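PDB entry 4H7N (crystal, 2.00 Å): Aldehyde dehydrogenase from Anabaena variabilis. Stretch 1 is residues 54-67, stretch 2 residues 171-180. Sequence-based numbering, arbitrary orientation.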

# COMPACT_ATOMS: atom_id res chain seq x y z
N THR A 54 -1.27 -28.10 3.76
CA THR A 54 -0.91 -29.50 3.47
C THR A 54 -0.10 -29.60 2.17
O THR A 54 0.91 -30.26 2.11
N THR A 55 -0.57 -28.90 1.15
CA THR A 55 0.05 -28.90 -0.15
C THR A 55 1.46 -28.33 -0.11
O THR A 55 2.36 -28.92 -0.67
N LEU A 56 1.66 -27.20 0.56
CA LEU A 56 2.99 -26.61 0.66
C LEU A 56 3.93 -27.56 1.39
O LEU A 56 5.10 -27.72 1.00
N GLN A 57 3.44 -28.22 2.44
CA GLN A 57 4.28 -29.20 3.13
C GLN A 57 4.62 -30.40 2.22
O GLN A 57 5.71 -30.97 2.34
N GLN A 58 3.69 -30.82 1.37
CA GLN A 58 3.97 -31.89 0.38
C GLN A 58 5.07 -31.43 -0.57
O GLN A 58 5.94 -32.22 -0.93
N TRP A 59 4.99 -30.16 -1.00
CA TRP A 59 6.01 -29.56 -1.88
C TRP A 59 7.36 -29.53 -1.15
O TRP A 59 8.39 -29.97 -1.70
N LYS A 60 7.35 -29.11 0.11
CA LYS A 60 8.56 -29.11 0.91
C LYS A 60 9.18 -30.52 1.01
O LYS A 60 10.39 -30.71 0.86
N GLN A 61 8.34 -31.51 1.27
CA GLN A 61 8.84 -32.88 1.30
C GLN A 61 9.50 -33.31 -0.01
O GLN A 61 10.56 -33.93 0.03
N ALA A 62 8.88 -33.00 -1.14
CA ALA A 62 9.45 -33.34 -2.44
C ALA A 62 10.78 -32.63 -2.68
O ALA A 62 11.69 -33.22 -3.23
N ILE A 63 10.88 -31.36 -2.30
CA ILE A 63 12.12 -30.62 -2.44
C ILE A 63 13.18 -31.25 -1.57
O ILE A 63 14.32 -31.46 -2.01
N LEU A 64 12.83 -31.56 -0.34
CA LEU A 64 13.79 -32.22 0.54
C LEU A 64 14.27 -33.56 0.01
O LEU A 64 15.41 -33.94 0.25
N SER A 65 13.39 -34.31 -0.67
CA SER A 65 13.80 -35.59 -1.26
C SER A 65 14.86 -35.44 -2.36
O SER A 65 15.47 -36.43 -2.74
N ARG A 66 15.03 -34.25 -2.90
CA ARG A 66 15.97 -34.00 -3.98
C ARG A 66 16.85 -32.82 -3.62
O ARG A 66 17.23 -32.00 -4.47
N ARG A 67 17.20 -32.73 -2.35
CA ARG A 67 17.93 -31.56 -1.87
C ARG A 67 19.26 -31.38 -2.59
O ARG A 67 19.66 -30.27 -2.89
N PRO A 171 15.08 -27.73 -10.36
CA PRO A 171 14.71 -28.70 -9.30
C PRO A 171 13.42 -28.31 -8.53
O PRO A 171 12.64 -29.20 -8.18
N LEU A 172 13.14 -27.02 -8.35
CA LEU A 172 11.89 -26.64 -7.72
C LEU A 172 10.70 -27.13 -8.54
O LEU A 172 9.71 -27.64 -7.98
N LEU A 173 10.79 -26.93 -9.85
CA LEU A 173 9.74 -27.29 -10.78
C LEU A 173 9.53 -28.80 -10.81
O LEU A 173 8.39 -29.31 -10.81
N MSE A 174 10.61 -29.54 -10.78
CA MSE A 174 10.51 -30.97 -10.73
C MSE A 174 9.79 -31.40 -9.47
O MSE A 174 9.00 -32.36 -9.48
N ALA A 175 10.03 -30.73 -8.34
CA ALA A 175 9.33 -31.12 -7.09
C ALA A 175 7.88 -30.73 -7.17
O ALA A 175 6.97 -31.45 -6.70
N LEU A 176 7.66 -29.56 -7.75
CA LEU A 176 6.34 -28.95 -7.87
C LEU A 176 5.38 -29.86 -8.65
O LEU A 176 4.20 -30.01 -8.27
N ASN A 177 5.87 -30.48 -9.71
CA ASN A 177 5.02 -31.26 -10.58
C ASN A 177 4.55 -32.56 -9.96
O ASN A 177 3.75 -33.22 -10.56
N THR A 178 5.06 -32.93 -8.79
CA THR A 178 4.51 -34.06 -8.05
C THR A 178 3.38 -33.67 -7.09
O THR A 178 2.79 -34.54 -6.44
N VAL A 179 3.04 -32.39 -7.03
CA VAL A 179 2.03 -31.87 -6.10
C VAL A 179 0.87 -31.28 -6.88
O VAL A 179 0.90 -30.13 -7.31
N PRO A 180 -0.19 -32.07 -7.07
CA PRO A 180 -1.12 -31.67 -8.13
C PRO A 180 -1.91 -30.40 -7.81
O PRO A 180 -2.17 -29.60 -8.71

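The two stretches bury 525 Å² between them, both sides summed, and Trp59 and Val179 account for the largest shares. The helix of residues 54-64 meets the helix of residues 171-176 at an angle of 126° between their N-to-C directions, with an axial closest approach of 8.6 Å. Backbones come nearest at Ala62 and Ala175, whose CA atoms lie 5.2 Å apart, a spacing compatible with the two small methyl side chains that face each other there.

Trp59 has 94 Å² covered. Its CA-to-CB bond points sideways, but chi1 of -173° (t) and chi2 of 43° bring the end of the indole nearer to stretch 2. The ring edge meets the backbone of the second helix: NE1 of Trp59 donates a weak hydrogen bond to O of Leu172, 3.4 Å long with an N-H...acceptor angle of 165°. The angle is nearly linear, so length is what limits this bond. That same carbonyl already accepts the helical hydrogen bond from N of Leu176 (2.8 Å). This explains why Trp59 NE1 also sits 3.4 Å from Leu176 N: both are donors converging on one acceptor, not partners of each other. One face of the indole is covered by CD1 of Leu176, a side chain in the t, p rotamer, while Trp59 CZ2 approaches Leu172 CB at 4.2 Å.

Val179, with 82 Å² covered, follows the helix in a type I turn from Leu176 to Val179, closed by Val179 N to Leu176 O at 2.9 Å. Its CA-to-CB bond points toward stretch 1, and with chi1 at 179° (t) its two methyls reach different neighbours. CG1 touches Thr55 CG2 at 3.4 Å, a tight contact, whereas CG2 lies 3.8 Å from Trp59 CA and 4.1 Å from Trp59 CB.

Leu172 and Ala175 complete the apolar packing. Leu172 (m, t) places CD2 4.1 Å from CD1 of Ile63, itself m, t. Ala175 points toward stretch 1, and its CB fits among three side chains, 3.8 Å from Ala62 CB, 3.7 Å from Ile63 CG1 and 3.8 Å from Trp59 NE1.

Polar groups contribute mainly within their own stretch. Thr178 (p) donates from OG1 to O of Ala175 at 2.7 Å, and the same OG1 lies 3.7 Å from Ala62 CB. At the exposed margin, Arg66 (chi1 and chi2 both m) packs through its aliphatic CG, 4.4 Å from CE of the selenomethionine Met174.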

# COMPACT_ATOMS: atom_id res chain seq x y z
CB THR A 54 -2.17 -30.37 3.42
OG1 THR A 54 -2.75 -30.33 4.72
CG2 THR A 54 -1.88 -31.84 3.02
CB THR A 55 -0.82 -28.05 -1.10
OG1 THR A 55 -2.10 -28.66 -1.21
CG2 THR A 55 -0.27 -27.99 -2.45
CB LEU A 56 2.94 -25.24 1.38
CG LEU A 56 2.80 -24.00 0.49
CD1 LEU A 56 3.97 -23.84 -0.46
CD2 LEU A 56 1.58 -24.02 -0.38
CB GLN A 57 3.64 -29.67 4.46
CG GLN A 57 3.61 -28.52 5.49
CD GLN A 57 5.00 -28.18 6.07
OE1 GLN A 57 5.83 -29.04 6.31
NE2 GLN A 57 5.23 -26.92 6.32
CB GLN A 58 2.74 -32.28 -0.46
CG GLN A 58 1.88 -33.36 0.13
CD GLN A 58 0.40 -33.32 -0.28
OE1 GLN A 58 -0.03 -32.58 -1.18
NE2 GLN A 58 -0.40 -34.16 0.40
CB TRP A 59 5.58 -28.17 -2.38
CG TRP A 59 6.48 -27.59 -3.41
CD1 TRP A 59 7.05 -28.25 -4.46
CD2 TRP A 59 6.93 -26.25 -3.50
NE1 TRP A 59 7.78 -27.40 -5.19
CE2 TRP A 59 7.77 -26.18 -4.62
CE3 TRP A 59 6.70 -25.10 -2.74
CZ2 TRP A 59 8.39 -25.02 -5.01
CZ3 TRP A 59 7.32 -23.95 -3.12
CH2 TRP A 59 8.17 -23.91 -4.24
CB LYS A 60 8.31 -28.57 2.32
CG LYS A 60 9.59 -28.32 3.08
CD LYS A 60 9.38 -27.81 4.50
CE LYS A 60 9.55 -28.94 5.48
NZ LYS A 60 8.93 -28.69 6.79
CB GLN A 61 7.73 -33.89 1.69
CG GLN A 61 7.38 -33.81 3.18
CD GLN A 61 8.62 -33.85 4.07
OE1 GLN A 61 9.52 -34.71 3.91
NE2 GLN A 61 8.70 -32.91 5.01
CB ALA A 62 8.48 -33.03 -3.58
CB ILE A 63 11.95 -29.15 -2.02
CG1 ILE A 63 11.01 -28.44 -2.96
CG2 ILE A 63 13.28 -28.43 -1.95
CD1 ILE A 63 10.39 -27.19 -2.35
CB LEU A 64 13.15 -32.46 1.91
CG LEU A 64 13.08 -31.24 2.82
CD1 LEU A 64 12.24 -31.51 4.06
CD2 LEU A 64 14.49 -30.80 3.20
CB SER A 65 12.61 -36.34 -1.86
OG SER A 65 12.21 -35.81 -3.14
CB ARG A 66 15.21 -33.76 -5.30
CG ARG A 66 14.47 -35.02 -5.84
CD ARG A 66 15.42 -36.21 -6.01
NE ARG A 66 14.77 -37.55 -5.91
CZ ARG A 66 14.00 -38.05 -6.87
NH1 ARG A 66 13.46 -39.27 -6.75
NH2 ARG A 66 13.77 -37.33 -7.98
CB ARG A 67 18.17 -31.64 -0.36
CG ARG A 67 18.76 -30.36 0.20
CD ARG A 67 18.90 -30.37 1.72
NE ARG A 67 19.65 -29.16 2.07
CZ ARG A 67 19.44 -28.38 3.12
NH1 ARG A 67 18.51 -28.66 4.00
NH2 ARG A 67 20.22 -27.33 3.31
CB PRO A 171 15.96 -28.80 -8.44
CG PRO A 171 16.74 -27.59 -8.74
CD PRO A 171 16.44 -27.22 -10.17
CB LEU A 172 11.78 -25.13 -7.55
CG LEU A 172 12.71 -24.48 -6.54
CD1 LEU A 172 12.36 -23.00 -6.38
CD2 LEU A 172 12.65 -25.18 -5.16
CB LEU A 173 10.07 -26.69 -12.16
CG LEU A 173 9.16 -27.03 -13.34
CD1 LEU A 173 7.74 -26.60 -13.03
CD2 LEU A 173 9.68 -26.43 -14.64
CB MSE A 174 11.91 -31.57 -10.84
CG MSE A 174 11.98 -33.03 -10.41
SE MSE A 174 13.74 -33.85 -10.83
CE MSE A 174 14.98 -32.83 -9.67
CB ALA A 175 9.98 -30.46 -5.89
CB LEU A 176 6.46 -27.59 -8.56
CG LEU A 176 5.18 -26.85 -8.92
CD1 LEU A 176 4.38 -26.58 -7.66
CD2 LEU A 176 5.48 -25.58 -9.65
CB ASN A 177 5.70 -31.55 -11.92
CG ASN A 177 5.75 -30.34 -12.84
OD1 ASN A 177 4.85 -29.49 -12.82
ND2 ASN A 177 6.78 -30.27 -13.65
CB THR A 178 5.61 -34.76 -7.19
OG1 THR A 178 6.01 -33.87 -6.15
CG2 THR A 178 6.85 -35.08 -8.02
CB VAL A 179 2.63 -30.77 -5.23
CG1 VAL A 179 1.57 -30.24 -4.28
CG2 VAL A 179 3.82 -31.30 -4.45
CB PRO A 180 -2.01 -32.91 -8.31
CG PRO A 180 -1.89 -33.64 -7.00
CD PRO A 180 -0.48 -33.41 -6.53